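Side-chain contacts in protein-tyrosine-phosphatase (Vibrio vulnificus, PDB 7DHF), which probably catalyses the hydrolysis of phosphotyrosine in proteins to tyrosine and phosphate, as a low-molecular-weight protein tyrosine phosphatase: residues V13-C17 and R18-G22; A41-S45 and R46-K50; D53-A56 and I57-K61; Q126-E129 and A130-A134; H133-Q136 and L137-A141. The protein carries 1 engineered substitution. All coordinates share one frame; numbering follows the deposited sequence.

All five contacts are local, between side chains a few residues apart along the chain. Contact 1 is buried: backbone amides and an arginine surround a phosphate at the start of helix 18-29. Contact 2 is a surface loop of turns, bridging waters and apolar touches, yet it joins contact 1 through Val13 and Ala41. Contact 3, on helix 54-61, is partly buried, and its capping aspartate packs on the phenylalanine of contact 4. Contacts 4 and 5 share helix 128-146 and overlap at His133 and Ala134; the former is an exposed N-terminal start, the latter is mid-helix, with Tyr135 and Ile138 against helices 18-29 and 54-61, and a Gln136-Glu140 bond at the surface.

Contact 1 (V13-C17 and R18-G22); sequences VGNIC and RSPTG. With PO4 (phosphate ion), chain E.
Cys17 and Thr21 meet where the loop runs into helix 18-29. OG1 of Thr21 donates to Cys17 O at 2.8 Å, tilted from the carbonyl plane, and Thr21 N adds a weak bond to the same oxygen. Cys17 is the N-cap residue; its SG packs on Asp53 and Phe131. CG of Pro20 comes to 3.4 Å from Ile16 C, so the proline ring packs against the backbone of the loop at Ile16 and Cys17. Arg18 carries the charge. Its chain bends at chi3 (-65°), which brings the guanidinium edge-on to the phosphate: NE of Arg18 meets phosphate O2 at 2.8 Å in an almost straight bond (178°). NH2 of Arg18 reaches phosphate O4 at 3.0 Å. CG2 of Val13 lies near the same edge. NH1 is held by a salt bridge to Glu90 and a bond to Ile120 O, a second shell that fixes the rotation of the group. Asn15 works one step back. Its ND2 donates, in the amide plane, to Ser19 OG at 2.9 Å, and that hydroxyl is bonded to phosphate O3 at 2.6 Å. The backbone N atoms of Val13, Gly14, Ile16, Cys17, Arg18 and Ser19 all donate hydrogen bonds to the phosphate, with a weak one from Asn15 N. This is the phosphate-binding P-loop of the tyrosine phosphatases, the C(X)5R(S/T) signature, with engineered Ala12 at the predicted nucleophile position.

Contact 2 (A41-S45 and R46-K50); sequences AAEKS and RLIGK
Arg46 N donates to Glu43 O at 2.9 Å from above the carbonyl plane, closing a type I turn, and Leu47 N follows with a straighter bond to Ala42 O (3.0 Å, 162°). Just before them, Ala41 O is gripped by two donors from opposite faces of its plane, Ser45 N and, at 2.7 Å, Ser45 OG. That hydroxyl also bonds to a bound glycerol. Two waters tie the turn further: one joins Glu43 O to Ile48 N, the other joins Lys44 O to NH2 of Arg46, lying 2.7 Å from NH2 at the guanidinium edge. The Arg46 chain bends at chi3 (-59°) and brings one guanidinium face over Ser45 O. Apolar touches lie around this frame. CD1 of Ile48 ends 3.4 Å from CG of Glu43, the two chains crossing at a slant, while CD1 of Leu47 packs against CB of Ser45 at 3.7 Å. The loop, probably part of the W-loop beside the active site, links strand 34-39 to helix 54-61. Leu47 rests on Ile16 of the phosphate loop, Ala41 bonds backbone to backbone with Val13, and the loop around Ser72 and Gln74 bonds to Lys50 and Glu43.

Contact 3 (D53-A56 and I57-K61); sequences DAMA and IEVAK
Asp53 holds the first turn of helix 54-61 twice: its OD2 accepts from Met55 N at 2.8 Å, and its backbone O accepts from Ile57 N at 2.9 Å. The side-chain bond is the bent one (142°), made on the anti side of OD2 and somewhat out of the carboxylate plane. With CG anti to the backbone N of Asp53 (chi1 -175°), the carboxylate folds back over the helix start, where its negative charge would probably be favoured by the helix dipole. Ile57 sets CG1 beside its own N, and therefore 3.4 Å from Asp53 O, so the carbonyl has an amide and a methylene against it. The same pattern recurs two residues on: CG2 of Val59 sits 3.3 Å from Met55 O, the carbonyl that accepts from Val59 N, and near CG of Met55 at 4.4 Å. Glu58 touches the first turn through CB, near Ala54 O and Met55 O, and its chain bends at chi2 to lead the carboxylate away. On the buried side CB of Ala60 touches Ala56 O at 3.4 Å. Met55 and Asp53 pack on Phe131, and Val59 packs on Tyr135, both of helix 128-146, while Asp53 N bonds to Ile16 O of the phosphate loop. The arrangement is a side-chain N-cap on a short amphipathic helix that packs against the C-terminal helix.

Contact 4 (Q126-E129 and A130-A134); sequences QSKE and AFVHA
Gln126 lays its chain against Ala130: CB and OE1 each come to 3.6 Å of CB of Ala130, while NE2 turns elsewhere, to Asp122 O. CG anti to the carbonyl carbon (chi1 -66°) and a chain extended beyond it carry the amide forward alongside the first turn, to the methyl of Ala130. The carbonyl O of Gln126 meets the edge of the Phe131 ring, 3.5 Å from CE2. Ser127, the N-cap residue, puts its own O at the same edge, 3.4 Å from CD2, so two carbonyls lie close to the ring plane where the C-H bonds point. Ser127 O also takes Ala130 N at 2.9 Å, a bent bond (132°) from above the carbonyl plane. Lys128 O accepts a firmer bond from Val132 N at 2.8 Å, and CG of Lys128 touches CG2 of Val132 at 4.0 Å; the rest of the lysine runs extended to a salt bridge with Glu62. Glu129 takes part through its backbone O, which accepts from His133 N. In the fold this is the first turn of helix 128-146: Phe131 packs on Met55 and Val59 of helix 54-61 and on Cys17 of the phosphate loop, while Pro123 of the preceding loop meets Ala130.

Contact 5 (H133-Q136 and L137-A141); sequences HAYQ and LIDEA
Four successive i to i+4 backbone bonds, from His133 O to Leu137 N through Gln136 O to Glu140 N, run through this mid-part of the amphipathic C-terminal helix 128-146. Its inner side packs on helices 18-29 and 54-61: CG1 of Ile138 lies 3.2 Å from Ala134 O and the chain goes on to Arg18 and Thr21, while Tyr135 rests on Val59 and Ala60. The Tyr135 ring and the Asp139 side chain cross, with CE2 4.0 Å from CB of Asp139 and the ring and carboxylate planes 51° apart. OD1 of Asp139 is bonded one turn on to Gln143, whereas a water at the tyrosine edge donates to OE1 of Gln136 and, weakly, to OD2. Elsewhere on the helix the buried Leu137 lies over one face of the His133 imidazole, toward its rim, with CG 4.0 Å above the plane and CD1 of Leu137 3.4 Å from NE2 of His133. Gln136 then bends at chi2 (67°), which turns its amide along the helix toward Glu140. There NE2 of Gln136 meets the anti lone pair of OE2 of Glu140 at 2.7 Å, nearly straight (175°) and in the amide plane.

Contact 1 (V13-C17 and R18-G22)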
loop_
_atom_site.group_PDB
_atom_site.type_symbol
_atom_site.label_atom_id
_atom_site.label_comp_id
_atom_site.label_asym_id
_atom_site.label_seq_id
_atom_site.Cartn_x
_atom_site.Cartn_y
_atom_site.Cartn_z
ATOM N N VAL A 13 -3.422 -3.788 5.693
ATOM C CA VAL A 13 -4.269 -4.078 6.852
ATOM C C VAL A 13 -4.467 -2.844 7.740
ATOM O O VAL A 13 -5.596 -2.418 7.980
ATOM C CB VAL A 13 -3.737 -5.286 7.652
ATOM C CG1 VAL A 13 -4.584 -5.536 8.895
ATOM C CG2 VAL A 13 -3.703 -6.523 6.771
ATOM N N GLY A 14 -3.377 -2.278 8.253
ATOM C CA GLY A 14 -3.486 -1.167 9.181
ATOM C C GLY A 14 -3.403 0.197 8.527
ATOM O O GLY A 14 -3.832 1.199 9.108
ATOM N N ASN A 15 -2.848 0.245 7.317
ATOM C CA ASN A 15 -2.612 1.499 6.603
ATOM C C ASN A 15 -1.704 2.437 7.400
ATOM O O ASN A 15 -1.875 3.657 7.387
ATOM C CB ASN A 15 -3.927 2.173 6.189
ATOM C CG ASN A 15 -3.744 3.244 5.112
ATOM O OD1 ASN A 15 -4.432 4.267 5.122
ATOM N ND2 ASN A 15 -2.835 3.009 4.173
ATOM N N ILE A 16 -0.710 1.860 8.076
ATOM C CA ILE A 16 0.305 2.647 8.776
ATOM C C ILE A 16 1.732 2.281 8.398
ATOM O O ILE A 16 2.649 3.087 8.650
ATOM C CB ILE A 16 0.124 2.591 10.312
ATOM C CG1 ILE A 16 0.132 1.141 10.810
ATOM C CG2 ILE A 16 -1.149 3.318 10.727
ATOM C CD1 ILE A 16 0.298 1.003 12.314
ATOM N N CYS A 17 1.994 1.113 7.808
ATOM C CA CYS A 17 3.360 0.705 7.489
ATOM C C CYS A 17 3.559 0.490 5.990
ATOM O O CYS A 17 4.072 1.374 5.300
ATOM C CB CYS A 17 3.739 -0.557 8.273
ATOM S SG CYS A 17 3.881 -0.300 10.066
ATOM N N ARG A 18 3.157 -0.676 5.477
ATOM C CA ARG A 18 3.453 -1.020 4.087
ATOM C C ARG A 18 2.649 -0.169 3.116
ATOM O O ARG A 18 3.187 0.332 2.121
ATOM C CB ARG A 18 3.143 -2.491 3.828
ATOM C CG ARG A 18 4.006 -3.473 4.579
ATOM C CD ARG A 18 3.359 -4.840 4.576
ATOM N NE ARG A 18 2.103 -4.820 5.318
ATOM C CZ ARG A 18 1.291 -5.861 5.449
ATOM N NH1 ARG A 18 1.596 -7.021 4.883
ATOM N NH2 ARG A 18 0.171 -5.741 6.148
ATOM N N SER A 19 1.349 -0.030 3.357
ATOM C CA SER A 19 0.510 0.588 2.339
ATOM C C SER A 19 0.780 2.085 2.191
ATOM O O SER A 19 0.809 2.575 1.056
ATOM C CB SER A 19 -0.975 0.253 2.528
ATOM O OG SER A 19 -1.438 0.522 3.832
ATOM N N PRO A 20 1.011 2.854 3.269
ATOM C CA PRO A 20 1.450 4.242 3.043
ATOM C C PRO A 20 2.811 4.328 2.378
ATOM O O PRO A 20 3.038 5.219 1.550
ATOM C CB PRO A 20 1.442 4.864 4.448
ATOM C CG PRO A 20 1.509 3.725 5.378
ATOM C CD PRO A 20 0.784 2.593 4.702
ATOM N N THR A 21 3.733 3.429 2.723
ATOM C CA THR A 21 5.035 3.422 2.064
ATOM C C THR A 21 4.880 3.150 0.574
ATOM O O THR A 21 5.426 3.877 -0.263
ATOM C CB THR A 21 5.953 2.388 2.722
ATOM O OG1 THR A 21 6.159 2.729 4.100
ATOM C CG2 THR A 21 7.307 2.335 2.019
ATOM N N GLY A 22 4.125 2.106 0.224
ATOM C CA GLY A 22 3.901 1.803 -1.179
ATOM C C GLY A 22 3.203 2.929 -1.915
ATOM O O GLY A 22 3.525 3.221 -3.069
HETATM P P PO4 E . 0.021 -1.918 6.752
HETATM O O1 PO4 E . 0.010 -1.108 8.032
HETATM O O2 PO4 E . 1.420 -2.447 6.545
HETATM O O3 PO4 E . -0.358 -0.987 5.626
HETATM O O4 PO4 E . -0.961 -3.061 6.883
#

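Contact 2 (A41-S45 and R46-K50)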
loop_
_atom_site.group_PDB
_atom_site.type_symbol
_atom_site.label_atom_id
_atom_site.label_comp_id
_atom_site.label_asym_id
_atom_site.label_seq_id
_atom_site.Cartn_x
_atom_site.Cartn_y
_atom_site.Cartn_z
ATOM N N ALA A 41 -8.341 -3.390 7.814
ATOM C CA ALA A 41 -8.714 -3.455 9.223
ATOM C C ALA A 41 -8.291 -2.195 9.969
ATOM O O ALA A 41 -8.050 -2.236 11.178
ATOM C CB ALA A 41 -8.130 -4.699 9.890
ATOM N N ALA A 42 -8.192 -1.066 9.268
ATOM C CA ALA A 42 -7.754 0.164 9.920
ATOM C C ALA A 42 -8.710 0.572 11.034
ATOM O O ALA A 42 -8.276 0.992 12.113
ATOM C CB ALA A 42 -7.620 1.283 8.888
ATOM N N GLU A 43 -10.017 0.452 10.794
ATOM C CA GLU A 43 -10.997 0.882 11.787
ATOM C C GLU A 43 -10.987 -0.039 13.004
ATOM O O GLU A 43 -10.924 0.429 14.147
ATOM C CB GLU A 43 -12.388 0.944 11.149
ATOM C CG GLU A 43 -13.394 1.812 11.897
ATOM C CD GLU A 43 -14.551 2.266 11.019
ATOM O OE1 GLU A 43 -14.654 1.795 9.866
ATOM O OE2 GLU A 43 -15.367 3.092 11.485
ATOM N N LYS A 44 -11.044 -1.356 12.776
ATOM C CA LYS A 44 -11.024 -2.306 13.885
ATOM C C LYS A 44 -9.728 -2.222 14.677
ATOM O O LYS A 44 -9.714 -2.521 15.878
ATOM C CB LYS A 44 -11.206 -3.734 13.367
ATOM C CG LYS A 44 -12.628 -4.103 13.005
ATOM C CD LYS A 44 -12.771 -5.610 12.859
ATOM C CE LYS A 44 -14.164 -5.999 12.402
ATOM N NZ LYS A 44 -14.445 -5.529 11.019
ATOM N N SER A 45 -8.631 -1.846 14.025
ATOM C CA SER A 45 -7.352 -1.686 14.700
ATOM C C SER A 45 -7.244 -0.367 15.456
ATOM O O SER A 45 -6.217 -0.122 16.097
ATOM C CB SER A 45 -6.212 -1.789 13.685
ATOM O OG SER A 45 -6.240 -3.037 13.013
ATOM N N ARG A 46 -8.274 0.480 15.394
ATOM C CA ARG A 46 -8.279 1.778 16.070
ATOM C C ARG A 46 -7.209 2.708 15.503
ATOM O O ARG A 46 -6.664 3.554 16.216
ATOM C CB ARG A 46 -8.124 1.626 17.587
ATOM C CG ARG A 46 -9.187 0.738 18.219
ATOM C CD ARG A 46 -8.927 0.508 19.703
ATOM N NE ARG A 46 -7.627 -0.106 19.957
ATOM C CZ ARG A 46 -7.356 -1.397 19.787
ATOM N NH1 ARG A 46 -6.140 -1.858 20.045
ATOM N NH2 ARG A 46 -8.295 -2.231 19.359
ATOM N N LEU A 47 -6.917 2.568 14.208
ATOM C CA LEU A 47 -5.847 3.319 13.569
ATOM C C LEU A 47 -6.311 4.468 12.680
ATOM O O LEU A 47 -5.460 5.226 12.204
ATOM C CB LEU A 47 -4.955 2.375 12.747
ATOM C CG LEU A 47 -4.136 1.360 13.549
ATOM C CD1 LEU A 47 -3.443 0.380 12.618
ATOM C CD2 LEU A 47 -3.112 2.053 14.438
ATOM N N ILE A 48 -7.615 4.624 12.436
ATOM C CA ILE A 48 -8.068 5.668 11.520
ATOM C C ILE A 48 -7.555 7.023 11.984
ATOM O O ILE A 48 -7.702 7.401 13.154
ATOM C CB ILE A 48 -9.598 5.655 11.384
ATOM C CG1 ILE A 48 -10.048 4.377 10.668
ATOM C CG2 ILE A 48 -10.083 6.907 10.637
ATOM C CD1 ILE A 48 -11.546 4.277 10.442
ATOM N N GLY A 49 -6.957 7.768 11.054
ATOM C CA GLY A 49 -6.399 9.068 11.340
ATOM C C GLY A 49 -4.950 9.053 11.769
ATOM O O GLY A 49 -4.310 10.113 11.768
ATOM N N LYS A 50 -4.409 7.894 12.126
ATOM C CA LYS A 50 -3.051 7.836 12.632
ATOM C C LYS A 50 -2.047 8.093 11.508
ATOM O O LYS A 50 -2.297 7.758 10.346
ATOM C CB LYS A 50 -2.777 6.471 13.256
ATOM C CG LYS A 50 -3.506 6.238 14.573
ATOM C CD LYS A 50 -2.833 6.979 15.721
ATOM C CE LYS A 50 -3.574 6.799 17.038
ATOM N NZ LYS A 50 -4.887 7.497 17.045
HETATM O O HOH W 1 -10.232 3.375 14.011
HETATM O O HOH W 2 -10.794 -2.350 18.480
#

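Contact 3 (D53-A56 and I57-K61)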
loop_
_atom_site.group_PDB
_atom_site.type_symbol
_atom_site.label_atom_id
_atom_site.label_comp_id
_atom_site.label_asym_id
_atom_site.label_seq_id
_atom_site.Cartn_x
_atom_site.Cartn_y
_atom_site.Cartn_z
ATOM N N ASP A 53 3.702 4.833 10.570
ATOM C CA ASP A 53 4.609 4.449 11.638
ATOM C C ASP A 53 5.915 5.227 11.526
ATOM O O ASP A 53 6.464 5.395 10.435
ATOM C CB ASP A 53 4.882 2.950 11.527
ATOM C CG ASP A 53 5.724 2.424 12.664
ATOM O OD1 ASP A 53 5.155 1.791 13.580
ATOM O OD2 ASP A 53 6.953 2.635 12.635
ATOM N N ALA A 54 6.417 5.696 12.671
ATOM C CA ALA A 54 7.589 6.566 12.666
ATOM C C ALA A 54 8.780 5.906 11.982
ATOM O O ALA A 54 9.555 6.576 11.289
ATOM C CB ALA A 54 7.951 6.962 14.097
ATOM N N MET A 55 8.956 4.597 12.170
ATOM C CA MET A 55 10.093 3.932 11.545
ATOM C C MET A 55 9.879 3.767 10.046
ATOM O O MET A 55 10.845 3.813 9.275
ATOM C CB MET A 55 10.348 2.576 12.201
ATOM C CG MET A 55 11.687 1.956 11.818
ATOM S SD MET A 55 13.094 2.982 12.315
ATOM C CE MET A 55 13.113 2.700 14.084
ATOM N N ALA A 56 8.632 3.571 9.611
ATOM C CA ALA A 56 8.346 3.569 8.180
ATOM C C ALA A 56 8.668 4.924 7.561
ATOM O O ALA A 56 9.248 4.997 6.472
ATOM C CB ALA A 56 6.886 3.192 7.931
ATOM N N ILE A 57 8.308 6.012 8.247
ATOM C CA ILE A 57 8.639 7.344 7.748
ATOM C C ILE A 57 10.149 7.512 7.650
ATOM O O ILE A 57 10.671 8.024 6.653
ATOM C CB ILE A 57 8.004 8.427 8.643
ATOM C CG1 ILE A 57 6.477 8.297 8.647
ATOM C CG2 ILE A 57 8.429 9.821 8.178
ATOM C CD1 ILE A 57 5.765 9.269 9.580
ATOM N N GLU A 58 10.873 7.080 8.684
ATOM C CA GLU A 58 12.318 7.282 8.725
ATOM C C GLU A 58 13.009 6.520 7.600
ATOM O O GLU A 58 13.859 7.072 6.891
ATOM C CB GLU A 58 12.848 6.840 10.089
ATOM C CG GLU A 58 14.351 6.962 10.274
ATOM C CD GLU A 58 14.758 8.352 10.729
ATOM O OE1 GLU A 58 14.144 9.336 10.263
ATOM O OE2 GLU A 58 15.676 8.460 11.566
ATOM N N VAL A 59 12.670 5.238 7.433
ATOM C CA VAL A 59 13.301 4.434 6.389
ATOM C C VAL A 59 13.027 5.031 5.016
ATOM O O VAL A 59 13.921 5.107 4.165
ATOM C CB VAL A 59 12.845 2.965 6.491
ATOM C CG1 VAL A 59 13.283 2.169 5.270
ATOM C CG2 VAL A 59 13.399 2.328 7.757
ATOM N N ALA A 60 11.786 5.457 4.772
ATOM C CA ALA A 60 11.470 6.080 3.491
ATOM C C ALA A 60 12.238 7.384 3.316
ATOM O O ALA A 60 12.750 7.672 2.228
ATOM C CB ALA A 60 9.965 6.321 3.385
ATOM N N LYS A 61 12.342 8.179 4.384
ATOM C CA LYS A 61 13.053 9.450 4.303
ATOM C C LYS A 61 14.515 9.239 3.931
ATOM O O LYS A 61 15.095 10.036 3.183
ATOM C CB LYS A 61 12.931 10.191 5.635
ATOM C CG LYS A 61 13.568 11.570 5.654
ATOM C CD LYS A 61 13.331 12.250 6.993
ATOM C CE LYS A 61 13.971 13.627 7.051
ATOM N NZ LYS A 61 13.712 14.300 8.353
#

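Contact 4 (Q126-E129 and A130-A134)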
loop_
_atom_site.group_PDB
_atom_site.type_symbol
_atom_site.label_atom_id
_atom_site.label_comp_id
_atom_site.label_asym_id
_atom_site.label_seq_id
_atom_site.Cartn_x
_atom_site.Cartn_y
_atom_site.Cartn_z
ATOM N N GLN A 126 8.144 -4.418 14.880
ATOM C CA GLN A 126 9.439 -5.065 14.760
ATOM C C GLN A 126 10.529 -4.001 14.656
ATOM O O GLN A 126 10.258 -2.798 14.614
ATOM C CB GLN A 126 9.445 -6.006 13.554
ATOM C CG GLN A 126 8.498 -7.185 13.706
ATOM C CD GLN A 126 8.079 -7.776 12.380
ATOM O OE1 GLN A 126 8.891 -8.354 11.658
ATOM N NE2 GLN A 126 6.802 -7.624 12.044
ATOM N N SER A 127 11.776 -4.461 14.624
ATOM C CA SER A 127 12.917 -3.562 14.592
ATOM C C SER A 127 13.034 -2.889 13.225
ATOM O O SER A 127 12.369 -3.262 12.253
ATOM C CB SER A 127 14.202 -4.327 14.901
ATOM O OG SER A 127 14.503 -5.238 13.861
ATOM N N LYS A 128 13.918 -1.889 13.157
ATOM C CA LYS A 128 14.135 -1.177 11.903
ATOM C C LYS A 128 14.517 -2.132 10.781
ATOM O O LYS A 128 14.186 -1.881 9.617
ATOM C CB LYS A 128 15.238 -0.133 12.079
ATOM C CG LYS A 128 15.547 0.648 10.813
ATOM C CD LYS A 128 16.479 1.814 11.083
ATOM C CE LYS A 128 16.709 2.630 9.825
ATOM N NZ LYS A 128 17.548 3.833 10.080
ATOM N N GLU A 129 15.210 -3.229 11.107
ATOM C CA GLU A 129 15.579 -4.205 10.085
ATOM C C GLU A 129 14.364 -4.669 9.297
ATOM O O GLU A 129 14.427 -4.819 8.070
ATOM C CB GLU A 129 16.261 -5.412 10.733
ATOM C CG GLU A 129 17.687 -5.169 11.184
ATOM C CD GLU A 129 18.389 -6.452 11.584
ATOM O OE1 GLU A 129 18.640 -7.293 10.695
ATOM O OE2 GLU A 129 18.678 -6.625 12.788
ATOM N N ALA A 130 13.249 -4.919 9.986
ATOM C CA ALA A 130 12.040 -5.364 9.300
ATOM C C ALA A 130 11.493 -4.271 8.392
ATOM O O ALA A 130 10.967 -4.560 7.311
ATOM C CB ALA A 130 10.987 -5.795 10.321
ATOM N N PHE A 131 11.602 -3.011 8.816
ATOM C CA PHE A 131 11.153 -1.906 7.978
ATOM C C PHE A 131 12.059 -1.732 6.763
ATOM O O PHE A 131 11.586 -1.382 5.675
ATOM C CB PHE A 131 11.070 -0.625 8.809
ATOM C CG PHE A 131 9.882 -0.587 9.730
ATOM C CD1 PHE A 131 8.699 0.008 9.329
ATOM C CD2 PHE A 131 9.946 -1.158 10.990
ATOM C CE1 PHE A 131 7.606 0.039 10.168
ATOM C CE2 PHE A 131 8.852 -1.131 11.835
ATOM C CZ PHE A 131 7.680 -0.532 11.422
ATOM N N VAL A 132 13.361 -1.967 6.927
ATOM C CA VAL A 132 14.275 -1.915 5.788
ATOM C C VAL A 132 13.937 -3.011 4.785
ATOM O O VAL A 132 13.944 -2.784 3.568
ATOM C CB VAL A 132 15.736 -1.994 6.270
ATOM C CG1 VAL A 132 16.693 -2.139 5.089
ATOM C CG2 VAL A 132 16.089 -0.762 7.087
ATOM N N HIS A 133 13.636 -4.216 5.276
ATOM C CA HIS A 133 13.262 -5.313 4.388
ATOM C C HIS A 133 11.973 -4.994 3.644
ATOM O O HIS A 133 11.873 -5.200 2.428
ATOM C CB HIS A 133 13.110 -6.601 5.199
ATOM C CG HIS A 133 12.610 -7.764 4.401
ATOM N ND1 HIS A 133 13.351 -8.356 3.399
ATOM C CD2 HIS A 133 11.444 -8.451 4.459
ATOM C CE1 HIS A 133 12.663 -9.354 2.876
ATOM N NE2 HIS A 133 11.502 -9.433 3.501
ATOM N N ALA A 134 10.966 -4.491 4.363
ATOM C CA ALA A 134 9.710 -4.130 3.716
ATOM C C ALA A 134 9.927 -3.049 2.669
ATOM O O ALA A 134 9.398 -3.140 1.554
ATOM C CB ALA A 134 8.693 -3.671 4.761
#

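Contact 5 (H133-Q136 and L137-A141)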
loop_
_atom_site.group_PDB
_atom_site.type_symbol
_atom_site.label_atom_id
_atom_site.label_comp_id
_atom_site.label_asym_id
_atom_site.label_seq_id
_atom_site.Cartn_x
_atom_site.Cartn_y
_atom_site.Cartn_z
ATOM N N HIS A 133 13.636 -4.216 5.276
ATOM C CA HIS A 133 13.262 -5.313 4.388
ATOM C C HIS A 133 11.973 -4.994 3.644
ATOM O O HIS A 133 11.873 -5.200 2.428
ATOM C CB HIS A 133 13.110 -6.601 5.199
ATOM C CG HIS A 133 12.610 -7.764 4.401
ATOM N ND1 HIS A 133 13.351 -8.356 3.399
ATOM C CD2 HIS A 133 11.444 -8.451 4.459
ATOM C CE1 HIS A 133 12.663 -9.354 2.876
ATOM N NE2 HIS A 133 11.502 -9.433 3.501
ATOM N N ALA A 134 10.966 -4.491 4.363
ATOM C CA ALA A 134 9.710 -4.130 3.716
ATOM C C ALA A 134 9.927 -3.049 2.669
ATOM O O ALA A 134 9.398 -3.140 1.554
ATOM C CB ALA A 134 8.693 -3.671 4.761
ATOM N N TYR A 135 10.714 -2.019 3.001
ATOM C CA TYR A 135 10.959 -0.957 2.034
ATOM C C TYR A 135 11.650 -1.498 0.791
ATOM O O TYR A 135 11.308 -1.115 -0.334
ATOM C CB TYR A 135 11.783 0.178 2.650
ATOM C CG TYR A 135 11.849 1.362 1.717
ATOM C CD1 TYR A 135 10.917 2.384 1.804
ATOM C CD2 TYR A 135 12.805 1.429 0.710
ATOM C CE1 TYR A 135 10.946 3.452 0.936
ATOM C CE2 TYR A 135 12.840 2.495 -0.168
ATOM C CZ TYR A 135 11.908 3.504 -0.049
ATOM O OH TYR A 135 11.928 4.572 -0.915
ATOM N N GLN A 136 12.625 -2.390 0.973
ATOM C CA GLN A 136 13.334 -2.955 -0.170
ATOM C C GLN A 136 12.372 -3.647 -1.127
ATOM O O GLN A 136 12.408 -3.412 -2.340
ATOM C CB GLN A 136 14.400 -3.937 0.316
ATOM C CG GLN A 136 15.225 -4.556 -0.802
ATOM C CD GLN A 136 16.103 -3.542 -1.505
ATOM O OE1 GLN A 136 16.565 -2.578 -0.893
ATOM N NE2 GLN A 136 16.340 -3.753 -2.793
ATOM N N LEU A 137 11.511 -4.520 -0.598
ATOM C CA LEU A 137 10.554 -5.216 -1.451
ATOM C C LEU A 137 9.583 -4.239 -2.096
ATOM O O LEU A 137 9.267 -4.360 -3.284
ATOM C CB LEU A 137 9.799 -6.275 -0.649
ATOM C CG LEU A 137 10.628 -7.443 -0.111
ATOM C CD1 LEU A 137 9.756 -8.362 0.730
ATOM C CD2 LEU A 137 11.294 -8.225 -1.234
ATOM N N ILE A 138 9.087 -3.269 -1.326
ATOM C CA ILE A 138 8.163 -2.282 -1.878
ATOM C C ILE A 138 8.832 -1.504 -3.001
ATOM O O ILE A 138 8.233 -1.270 -4.059
ATOM C CB ILE A 138 7.639 -1.364 -0.757
ATOM C CG1 ILE A 138 6.717 -2.154 0.174
ATOM C CG2 ILE A 138 6.920 -0.148 -1.335
ATOM C CD1 ILE A 138 6.340 -1.423 1.447
ATOM N N ASP A 139 10.087 -1.102 -2.793
ATOM C CA ASP A 139 10.817 -0.343 -3.802
ATOM C C ASP A 139 10.985 -1.156 -5.082
ATOM O O ASP A 139 10.651 -0.691 -6.178
ATOM C CB ASP A 139 12.176 0.059 -3.222
ATOM C CG ASP A 139 12.943 1.013 -4.112
ATOM O OD1 ASP A 139 12.337 1.612 -5.023
ATOM O OD2 ASP A 139 14.160 1.177 -3.881
ATOM N N GLU A 140 11.503 -2.380 -4.963
ATOM C CA GLU A 140 11.674 -3.229 -6.137
ATOM C C GLU A 140 10.344 -3.466 -6.842
ATOM O O GLU A 140 10.261 -3.400 -8.076
ATOM C CB GLU A 140 12.273 -4.571 -5.716
ATOM C CG GLU A 140 13.701 -4.495 -5.202
ATOM C CD GLU A 140 14.252 -5.859 -4.827
ATOM O OE1 GLU A 140 13.804 -6.864 -5.420
ATOM O OE2 GLU A 140 15.132 -5.926 -3.941
ATOM N N ALA A 141 9.293 -3.756 -6.073
ATOM C CA ALA A 141 7.989 -4.042 -6.657
ATOM C C ALA A 141 7.407 -2.815 -7.347
ATOM O O ALA A 141 6.820 -2.923 -8.430
ATOM C CB ALA A 141 7.045 -4.535 -5.562
HETATM O O HOH W 3 15.606 -0.000 -1.005
#